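Transcriptional activator of comK gene (Bacillus halodurans, PDB 2HQB) probably acts as a membrane-attached lipoprotein of the BMP family that activates the competence gene comK, built on a periplasmic-binding-protein fold. Local coordinates at residues H53-I56 with K57-V60; A238-Q242 with E243-E247; V269-E272 with V273-I277. All coordinates share one frame; numbering follows the deposited sequence.

Contact 1 (H53-I56 with K57-V60); sequences HRRI and KELV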
loop_
_atom_site.group_PDB
_atom_site.type_symbol
_atom_site.label_atom_id
_atom_site.label_comp_id
_atom_site.label_asym_id
_atom_site.label_seq_id
_atom_site.Cartn_x
_atom_site.Cartn_y
_atom_site.Cartn_z
ATOM N N HIS A 53 -5.043 21.558 -12.441
ATOM C CA HIS A 53 -6.271 22.262 -12.830
ATOM C C HIS A 53 -6.508 22.293 -14.333
ATOM O O HIS A 53 -7.636 22.074 -14.772
ATOM C CB HIS A 53 -6.306 23.698 -12.297
ATOM C CG HIS A 53 -6.550 23.779 -10.827
ATOM N ND1 HIS A 53 -6.981 22.696 -10.087
ATOM C CD2 HIS A 53 -6.372 24.790 -9.948
ATOM C CE1 HIS A 53 -7.047 23.036 -8.813
ATOM N NE2 HIS A 53 -6.682 24.300 -8.702
ATOM N N ARG A 54 -5.458 22.576 -15.103
ATOM C CA ARG A 54 -5.565 22.601 -16.553
ATOM C C ARG A 54 -5.986 21.222 -17.071
ATOM O O ARG A 54 -6.934 21.113 -17.856
ATOM C CB ARG A 54 -4.230 22.944 -17.218
ATOM C CG ARG A 54 -3.575 24.263 -16.851
ATOM C CD ARG A 54 -2.159 24.278 -17.459
ATOM N NE ARG A 54 -1.245 25.222 -16.818
ATOM C CZ ARG A 54 -1.355 26.543 -16.902
ATOM N NH1 ARG A 54 -2.340 27.098 -17.605
ATOM N NH2 ARG A 54 -0.473 27.317 -16.282
ATOM N N ARG A 55 -5.283 20.170 -16.642
ATOM C CA ARG A 55 -5.584 18.823 -17.119
ATOM C C ARG A 55 -6.956 18.340 -16.694
ATOM O O ARG A 55 -7.448 17.340 -17.198
ATOM C CB ARG A 55 -4.520 17.826 -16.660
ATOM C CG ARG A 55 -3.110 18.149 -17.111
ATOM C CD ARG A 55 -2.884 17.998 -18.622
ATOM N NE ARG A 55 -1.619 18.617 -19.060
ATOM C CZ ARG A 55 -1.497 19.881 -19.481
ATOM N NH1 ARG A 55 -2.577 20.654 -19.532
ATOM N NH2 ARG A 55 -0.299 20.388 -19.821
ATOM N N ILE A 56 -7.582 19.048 -15.770
ATOM C CA ILE A 56 -8.894 18.648 -15.310
ATOM C C ILE A 56 -9.915 19.236 -16.266
ATOM O O ILE A 56 -10.993 18.671 -16.497
ATOM C CB ILE A 56 -9.125 19.137 -13.848
ATOM C CG1 ILE A 56 -8.254 18.290 -12.902
ATOM C CG2 ILE A 56 -10.636 19.077 -13.464
ATOM C CD1 ILE A 56 -8.592 18.405 -11.414
ATOM N N LYS A 57 -9.541 20.373 -16.842
ATOM C CA LYS A 57 -10.392 21.071 -17.784
ATOM C C LYS A 57 -10.477 20.207 -19.019
ATOM O O LYS A 57 -11.571 19.846 -19.450
ATOM C CB LYS A 57 -9.801 22.443 -18.091
ATOM C CG LYS A 57 -9.918 23.372 -16.878
ATOM C CD LYS A 57 -8.879 24.506 -16.800
ATOM C CE LYS A 57 -9.033 25.262 -15.457
ATOM N NZ LYS A 57 -7.967 26.277 -15.184
ATOM N N GLU A 58 -9.325 19.833 -19.564
ATOM C CA GLU A 58 -9.308 18.989 -20.741
ATOM C C GLU A 58 -10.115 17.713 -20.462
ATOM O O GLU A 58 -11.017 17.350 -21.206
ATOM C CB GLU A 58 -7.886 18.618 -21.091
ATOM C CG GLU A 58 -6.899 19.764 -20.945
ATOM C CD GLU A 58 -5.461 19.382 -21.334
ATOM O OE1 GLU A 58 -4.901 18.397 -20.791
ATOM O OE2 GLU A 58 -4.883 20.083 -22.191
ATOM N N LEU A 59 -9.812 17.042 -19.366
ATOM C CA LEU A 59 -10.494 15.803 -19.051
ATOM C C LEU A 59 -12.007 15.877 -19.055
ATOM O O LEU A 59 -12.676 15.021 -19.647
ATOM C CB LEU A 59 -10.010 15.287 -17.706
ATOM C CG LEU A 59 -8.675 14.565 -17.710
ATOM C CD1 LEU A 59 -8.337 14.200 -16.281
ATOM C CD2 LEU A 59 -8.769 13.324 -18.557
ATOM N N VAL A 60 -12.548 16.891 -18.385
ATOM C CA VAL A 60 -14.000 17.036 -18.330
ATOM C C VAL A 60 -14.530 17.580 -19.645
ATOM O O VAL A 60 -15.696 17.374 -19.987
ATOM C CB VAL A 60 -14.455 17.940 -17.198
ATOM C CG1 VAL A 60 -15.929 17.750 -17.007
ATOM C CG2 VAL A 60 -13.736 17.568 -15.906
#

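Contact 2 (A238-Q242 with E243-E247); sequences AKRFQ and EGKLE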
loop_
_atom_site.group_PDB
_atom_site.type_symbol
_atom_site.label_atom_id
_atom_site.label_comp_id
_atom_site.label_asym_id
_atom_site.label_seq_id
_atom_site.Cartn_x
_atom_site.Cartn_y
_atom_site.Cartn_z
ATOM N N ALA A 238 -14.605 2.542 -8.837
ATOM C CA ALA A 238 -15.172 2.987 -10.115
ATOM C C ALA A 238 -16.505 2.262 -10.412
ATOM O O ALA A 238 -17.302 2.676 -11.274
ATOM C CB ALA A 238 -14.169 2.714 -11.241
ATOM N N LYS A 239 -16.708 1.166 -9.693
ATOM C CA LYS A 239 -17.877 0.344 -9.815
ATOM C C LYS A 239 -18.953 0.945 -8.931
ATOM O O LYS A 239 -20.116 0.975 -9.303
ATOM C CB LYS A 239 -17.553 -1.076 -9.361
ATOM C CG LYS A 239 -18.694 -2.045 -9.551
ATOM C CD LYS A 239 -18.311 -3.456 -9.172
ATOM C CE LYS A 239 -19.375 -4.458 -9.626
ATOM N NZ LYS A 239 -18.897 -5.883 -9.601
ATOM N N ARG A 240 -18.597 1.422 -7.752
ATOM C CA ARG A 240 -19.631 2.010 -6.919
ATOM C C ARG A 240 -20.071 3.329 -7.525
ATOM O O ARG A 240 -21.245 3.679 -7.483
ATOM C CB ARG A 240 -19.149 2.216 -5.484
ATOM C CG ARG A 240 -18.908 0.900 -4.781
ATOM C CD ARG A 240 -18.923 1.071 -3.290
ATOM N NE ARG A 240 -20.265 0.900 -2.749
ATOM C CZ ARG A 240 -20.586 1.058 -1.470
ATOM N NH1 ARG A 240 -19.664 1.401 -0.579
ATOM N NH2 ARG A 240 -21.829 0.857 -1.078
ATOM N N PHE A 241 -19.142 4.059 -8.117
ATOM C CA PHE A 241 -19.515 5.328 -8.710
ATOM C C PHE A 241 -20.453 5.112 -9.889
ATOM O O PHE A 241 -21.228 5.995 -10.269
ATOM C CB PHE A 241 -18.301 6.091 -9.192
ATOM C CG PHE A 241 -18.644 7.361 -9.884
ATOM C CD1 PHE A 241 -19.124 8.452 -9.157
ATOM C CD2 PHE A 241 -18.506 7.471 -11.282
ATOM C CE1 PHE A 241 -19.467 9.658 -9.816
ATOM C CE2 PHE A 241 -18.838 8.667 -11.967
ATOM C CZ PHE A 241 -19.319 9.768 -11.229
ATOM N N GLN A 242 -20.376 3.938 -10.484
ATOM C CA GLN A 242 -21.236 3.645 -11.612
ATOM C C GLN A 242 -22.613 3.254 -11.058
ATOM O O GLN A 242 -23.636 3.691 -11.561
ATOM C CB GLN A 242 -20.612 2.509 -12.439
ATOM C CG GLN A 242 -21.187 2.326 -13.838
ATOM C CD GLN A 242 -20.402 1.325 -14.667
ATOM O OE1 GLN A 242 -19.966 0.273 -14.152
ATOM N NE2 GLN A 242 -20.232 1.634 -15.967
ATOM N N GLU A 243 -22.610 2.451 -10.000
ATOM C CA GLU A 243 -23.828 1.980 -9.345
ATOM C C GLU A 243 -24.391 3.081 -8.442
ATOM O O GLU A 243 -25.109 2.803 -7.463
ATOM C CB GLU A 243 -23.516 0.728 -8.505
ATOM C CG GLU A 243 -22.855 -0.423 -9.284
ATOM C CD GLU A 243 -22.565 -1.646 -8.410
ATOM O OE1 GLU A 243 -22.391 -2.756 -8.963
ATOM O OE2 GLU A 243 -22.501 -1.498 -7.167
ATOM N N GLY A 244 -24.060 4.328 -8.772
ATOM C CA GLY A 244 -24.520 5.443 -7.965
ATOM C C GLY A 244 -24.212 5.352 -6.472
ATOM O O GLY A 244 -24.397 6.331 -5.758
ATOM N N LYS A 245 -23.723 4.202 -6.000
ATOM C CA LYS A 245 -23.422 4.011 -4.590
ATOM C C LYS A 245 -21.989 4.372 -4.085
ATOM O O LYS A 245 -21.432 3.624 -3.283
ATOM C CB LYS A 245 -23.749 2.557 -4.232
ATOM C CG LYS A 245 -23.965 2.277 -2.719
ATOM C CD LYS A 245 -24.340 0.790 -2.440
ATOM C CE LYS A 245 -24.649 0.499 -0.954
ATOM N NZ LYS A 245 -24.569 -0.975 -0.666
ATOM N N LEU A 246 -21.384 5.482 -4.533
ATOM C CA LEU A 246 -20.050 5.854 -4.031
ATOM C C LEU A 246 -20.088 7.051 -3.085
ATOM O O LEU A 246 -20.395 8.175 -3.489
ATOM C CB LEU A 246 -19.054 6.191 -5.153
ATOM C CG LEU A 246 -17.665 6.722 -4.663
ATOM C CD1 LEU A 246 -16.860 5.651 -3.982
ATOM C CD2 LEU A 246 -16.865 7.238 -5.824
ATOM N N GLU A 247 -19.734 6.800 -1.828
ATOM C CA GLU A 247 -19.717 7.848 -0.826
ATOM C C GLU A 247 -18.754 8.972 -1.129
ATOM O O GLU A 247 -17.994 8.944 -2.106
ATOM C CB GLU A 247 -19.353 7.286 0.532
ATOM C CG GLU A 247 -20.245 6.158 0.952
ATOM C CD GLU A 247 -20.137 5.882 2.423
ATOM O OE1 GLU A 247 -20.188 6.860 3.201
ATOM O OE2 GLU A 247 -20.009 4.693 2.793
#

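Contact 3 (V269-E272 with V273-I277); sequences VPDE and VREQI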
loop_
_atom_site.group_PDB
_atom_site.type_symbol
_atom_site.label_atom_id
_atom_site.label_comp_id
_atom_site.label_asym_id
_atom_site.label_seq_id
_atom_site.Cartn_x
_atom_site.Cartn_y
_atom_site.Cartn_z
ATOM N N VAL A 269 8.182 -21.338 4.797
ATOM C CA VAL A 269 7.352 -21.251 5.981
ATOM C C VAL A 269 6.652 -22.547 6.322
ATOM O O VAL A 269 5.987 -23.150 5.490
ATOM C CB VAL A 269 6.304 -20.131 5.857
ATOM C CG1 VAL A 269 5.299 -20.218 6.997
ATOM C CG2 VAL A 269 6.993 -18.788 5.904
ATOM N N PRO A 270 6.816 -23.009 7.560
ATOM C CA PRO A 270 6.169 -24.242 7.981
ATOM C C PRO A 270 4.678 -24.070 7.781
ATOM O O PRO A 270 4.118 -23.022 8.086
ATOM C CB PRO A 270 6.552 -24.335 9.446
ATOM C CG PRO A 270 7.938 -23.776 9.433
ATOM C CD PRO A 270 7.758 -22.542 8.588
ATOM N N ASP A 271 4.051 -25.115 7.259
ATOM C CA ASP A 271 2.618 -25.128 6.971
ATOM C C ASP A 271 1.727 -24.813 8.185
ATOM O O ASP A 271 0.542 -24.552 8.026
ATOM C CB ASP A 271 2.242 -26.498 6.355
ATOM C CG ASP A 271 1.131 -26.402 5.289
ATOM O OD1 ASP A 271 -0.006 -26.859 5.568
ATOM O OD2 ASP A 271 1.395 -25.878 4.174
ATOM N N GLU A 272 2.286 -24.812 9.389
ATOM C CA GLU A 272 1.483 -24.515 10.579
ATOM C C GLU A 272 1.457 -23.022 10.858
ATOM O O GLU A 272 0.418 -22.449 11.181
ATOM C CB GLU A 272 2.051 -25.227 11.794
ATOM C CG GLU A 272 3.368 -24.655 12.234
ATOM C CD GLU A 272 4.240 -25.701 12.854
ATOM O OE1 GLU A 272 3.746 -26.389 13.776
ATOM O OE2 GLU A 272 5.411 -25.834 12.418
ATOM N N VAL A 273 2.623 -22.399 10.755
ATOM C CA VAL A 273 2.739 -20.966 10.964
ATOM C C VAL A 273 1.684 -20.263 10.102
ATOM O O VAL A 273 1.035 -19.323 10.556
ATOM C CB VAL A 273 4.148 -20.476 10.563
ATOM C CG1 VAL A 273 4.274 -18.979 10.808
ATOM C CG2 VAL A 273 5.201 -21.256 11.343
ATOM N N ARG A 274 1.511 -20.733 8.867
ATOM C CA ARG A 274 0.536 -20.148 7.957
ATOM C C ARG A 274 -0.806 -20.226 8.625
ATOM O O ARG A 274 -1.346 -19.207 9.056
ATOM C CB ARG A 274 0.468 -20.909 6.624
ATOM C CG ARG A 274 1.782 -21.013 5.891
ATOM C CD ARG A 274 1.709 -21.878 4.645
ATOM N NE ARG A 274 3.037 -21.963 4.032
ATOM C CZ ARG A 274 3.282 -22.407 2.801
ATOM N NH1 ARG A 274 2.277 -22.821 2.033
ATOM N NH2 ARG A 274 4.531 -22.414 2.334
ATOM N N GLU A 275 -1.330 -21.452 8.709
ATOM C CA GLU A 275 -2.640 -21.751 9.309
ATOM C C GLU A 275 -2.958 -20.805 10.452
ATOM O O GLU A 275 -4.032 -20.229 10.502
ATOM C CB GLU A 275 -2.674 -23.192 9.835
ATOM C CG GLU A 275 -2.145 -24.259 8.866
ATOM C CD GLU A 275 -1.944 -25.629 9.537
ATOM O OE1 GLU A 275 -1.199 -25.699 10.547
ATOM O OE2 GLU A 275 -2.526 -26.633 9.053
ATOM N N GLN A 276 -2.006 -20.643 11.360
ATOM C CA GLN A 276 -2.193 -19.772 12.505
ATOM C C GLN A 276 -2.630 -18.357 12.118
ATOM O O GLN A 276 -3.622 -17.831 12.657
ATOM C CB GLN A 276 -0.907 -19.715 13.313
ATOM C CG GLN A 276 -1.104 -19.016 14.620
ATOM C CD GLN A 276 0.023 -19.298 15.559
ATOM O OE1 GLN A 276 0.919 -20.079 15.237
ATOM N NE2 GLN A 276 -0.007 -18.674 16.732
ATOM N N ILE A 277 -1.880 -17.764 11.181
ATOM C CA ILE A 277 -2.116 -16.419 10.648
ATOM C C ILE A 277 -3.375 -16.373 9.794
ATOM O O ILE A 277 -4.258 -15.530 9.999
ATOM C CB ILE A 277 -0.941 -15.996 9.773
ATOM C CG1 ILE A 277 0.329 -16.088 10.598
ATOM C CG2 ILE A 277 -1.158 -14.594 9.207
ATOM C CD1 ILE A 277 1.527 -15.641 9.871
#

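Contact 1 (H53-I56 with K57-V60)
Arg55 and Glu58, one helical turn apart, lie side by side and point the same way off helix 49-61, their guanidinium and carboxylate planes only 25° from parallel. The salt bridge runs from Arg55 NH1 to Glu58 OE1 at 3.5 Å. The arginine chain bends at its second torsion (chi2 -69°), which turns the guanidinium back alongside the glutamate, whereas Glu58 stays extended beyond CG; OE1 then approaches the guanidinium obliquely. Lys57 also leans back toward the start of the helix, its extended aliphatic chain lying over the carbonyl of His53, with CE 3.5 Å from His53 O.

Beneath these polar chains two backbone carbonyls are shared: Arg54 O accepts from Glu58 N at 3.2 Å, a fairly straight bond, and from Lys57 N, which sits above the carbonyl plane, and His53 O takes Lys57 N and Ile56 N. On the face turned to the sheet, Ile56 CG2 meets Val60 CG2 at 4.2 Å, and together with Leu59 these residues pack on Ile67 of strand 66-69. Ile56 and Leu59 also reach Leu11 of strand 7-11, as expected of a helix flanking a parallel sheet.

The chemistry is thus amphipathic: aliphatic branches seat the helix on the strands, while the pairing of Arg55 and Glu58 probably offsets part of the charge on the flank beside strand 39-43, where acidic Glu43 touches both.

Contact 2 (A238-Q242 with E243-E247)
Two first torsions set the meeting of Phe241 with Leu246: in both residues CG stands opposite the backbone N (chi1 176° and 174°), and Leu246 CD2 comes to 3.8 Å from Phe241 CB. It is the root of the phenylalanine that is touched, with the methyl lying obliquely to the ring. Arg240 takes another course. Its CG lies beside the backbone N, and the bend at its third torsion (chi3 90°) lays the guanidinium beneath the carbonyl of Lys245, so that Lys245 O sits over one face, 3.0 Å above the plane and offset toward the rim. No N-H is well aimed at this oxygen.

The backbone turns back between these groups. Glu243 N donates to Lys239 O at 3.0 Å, a hydrogen bond that spans the junction, and Gly244 follows with a positive phi, which favours glycine. Over the same turn the Glu243 chain passes obliquely across Lys239; its OE1 lies 3.5 Å from Lys239 CE, while the ammonium NZ stays 4.7 Å from that oxygen.

Here the chain leaves helix 230-240 and heads for strand 249-253, an edge strand of the parallel sheet. The ring of Phe241 meets that of His89, and Glu247 O accepts a hydrogen bond from Thr103 OG1, tying the far end of the turn to a neighbouring strand.

The contact therefore sorts its chemistry by side: Phe241 and Leu246 supply apolar cover, the Lys245 carbonyl over the Arg240 guanidinium is probably a favourable electrostatic contact even without an aimed N-H, and Lys239 and Glu243 probably attract each other through charge without a direct bond, on a side largely open to solvent.

Contact 3 (V269-E272 with V273-I277)
Val269 and Pro270 run extended, with psi of 127° and 138°, before the chain coils into helix 271-286, and Pro270 occupies the N-cap position. One turn in, Gln276 N donates to Glu272 O at 3.0 Å, with an N-H...O angle of 168°. Val269 CG1 approaches Val273 CB at 3.8 Å, the two side chains crossing at about a right angle, while the ring of Pro270 lies alongside Val273, CB to CG2 3.9 Å. These apolar groups cover the start of the C-terminal helix of a two-lobed periplasmic-binding-protein fold: Val273 touches Ser122 and Ile277 meets Phe115, Met118 and Val119 of helix 110-122, while Val269 and Pro270 rest on Met123 just beyond it.

Arg274 reaches back across the cap, its chain extended from CG to NE and carrying the guanidinium past Val269 CG1, 3.8 Å from Arg274 CG. There Asp271 OD2 makes a long salt bridge to Arg274 NH1, 3.8 Å away; the oxygen lies well out of the guanidinium plane, so charge alone links them. Arg274 NH2 also bonds weakly to Ser266 O. With an alanine here, Asp271 is likely to lose this positive charge, Ser266 O its weak bond and Val269 the cover on one side.

The three contacts illustrate how neighbouring residues shape helix middles, ends and starts: contact 1 lies within a helix, contact 2 where one gives out, and contact 3 where another begins. None touches another. Contacts 1 and 2 are closest, with centres about 22 Å apart and nearest atoms about 10 Å; both border the parallel sheet. Contact 3 lies about 50 Å from contact 1 between centres, on the opposite side of the chain's centre, and about 38 Å from contact 2 between centres, about 25 Å between nearest atoms. In relatives, ligands bind in the cleft between two alpha/beta lobes, but no ligand is defined at these contacts, and a role in binding cannot be read from them.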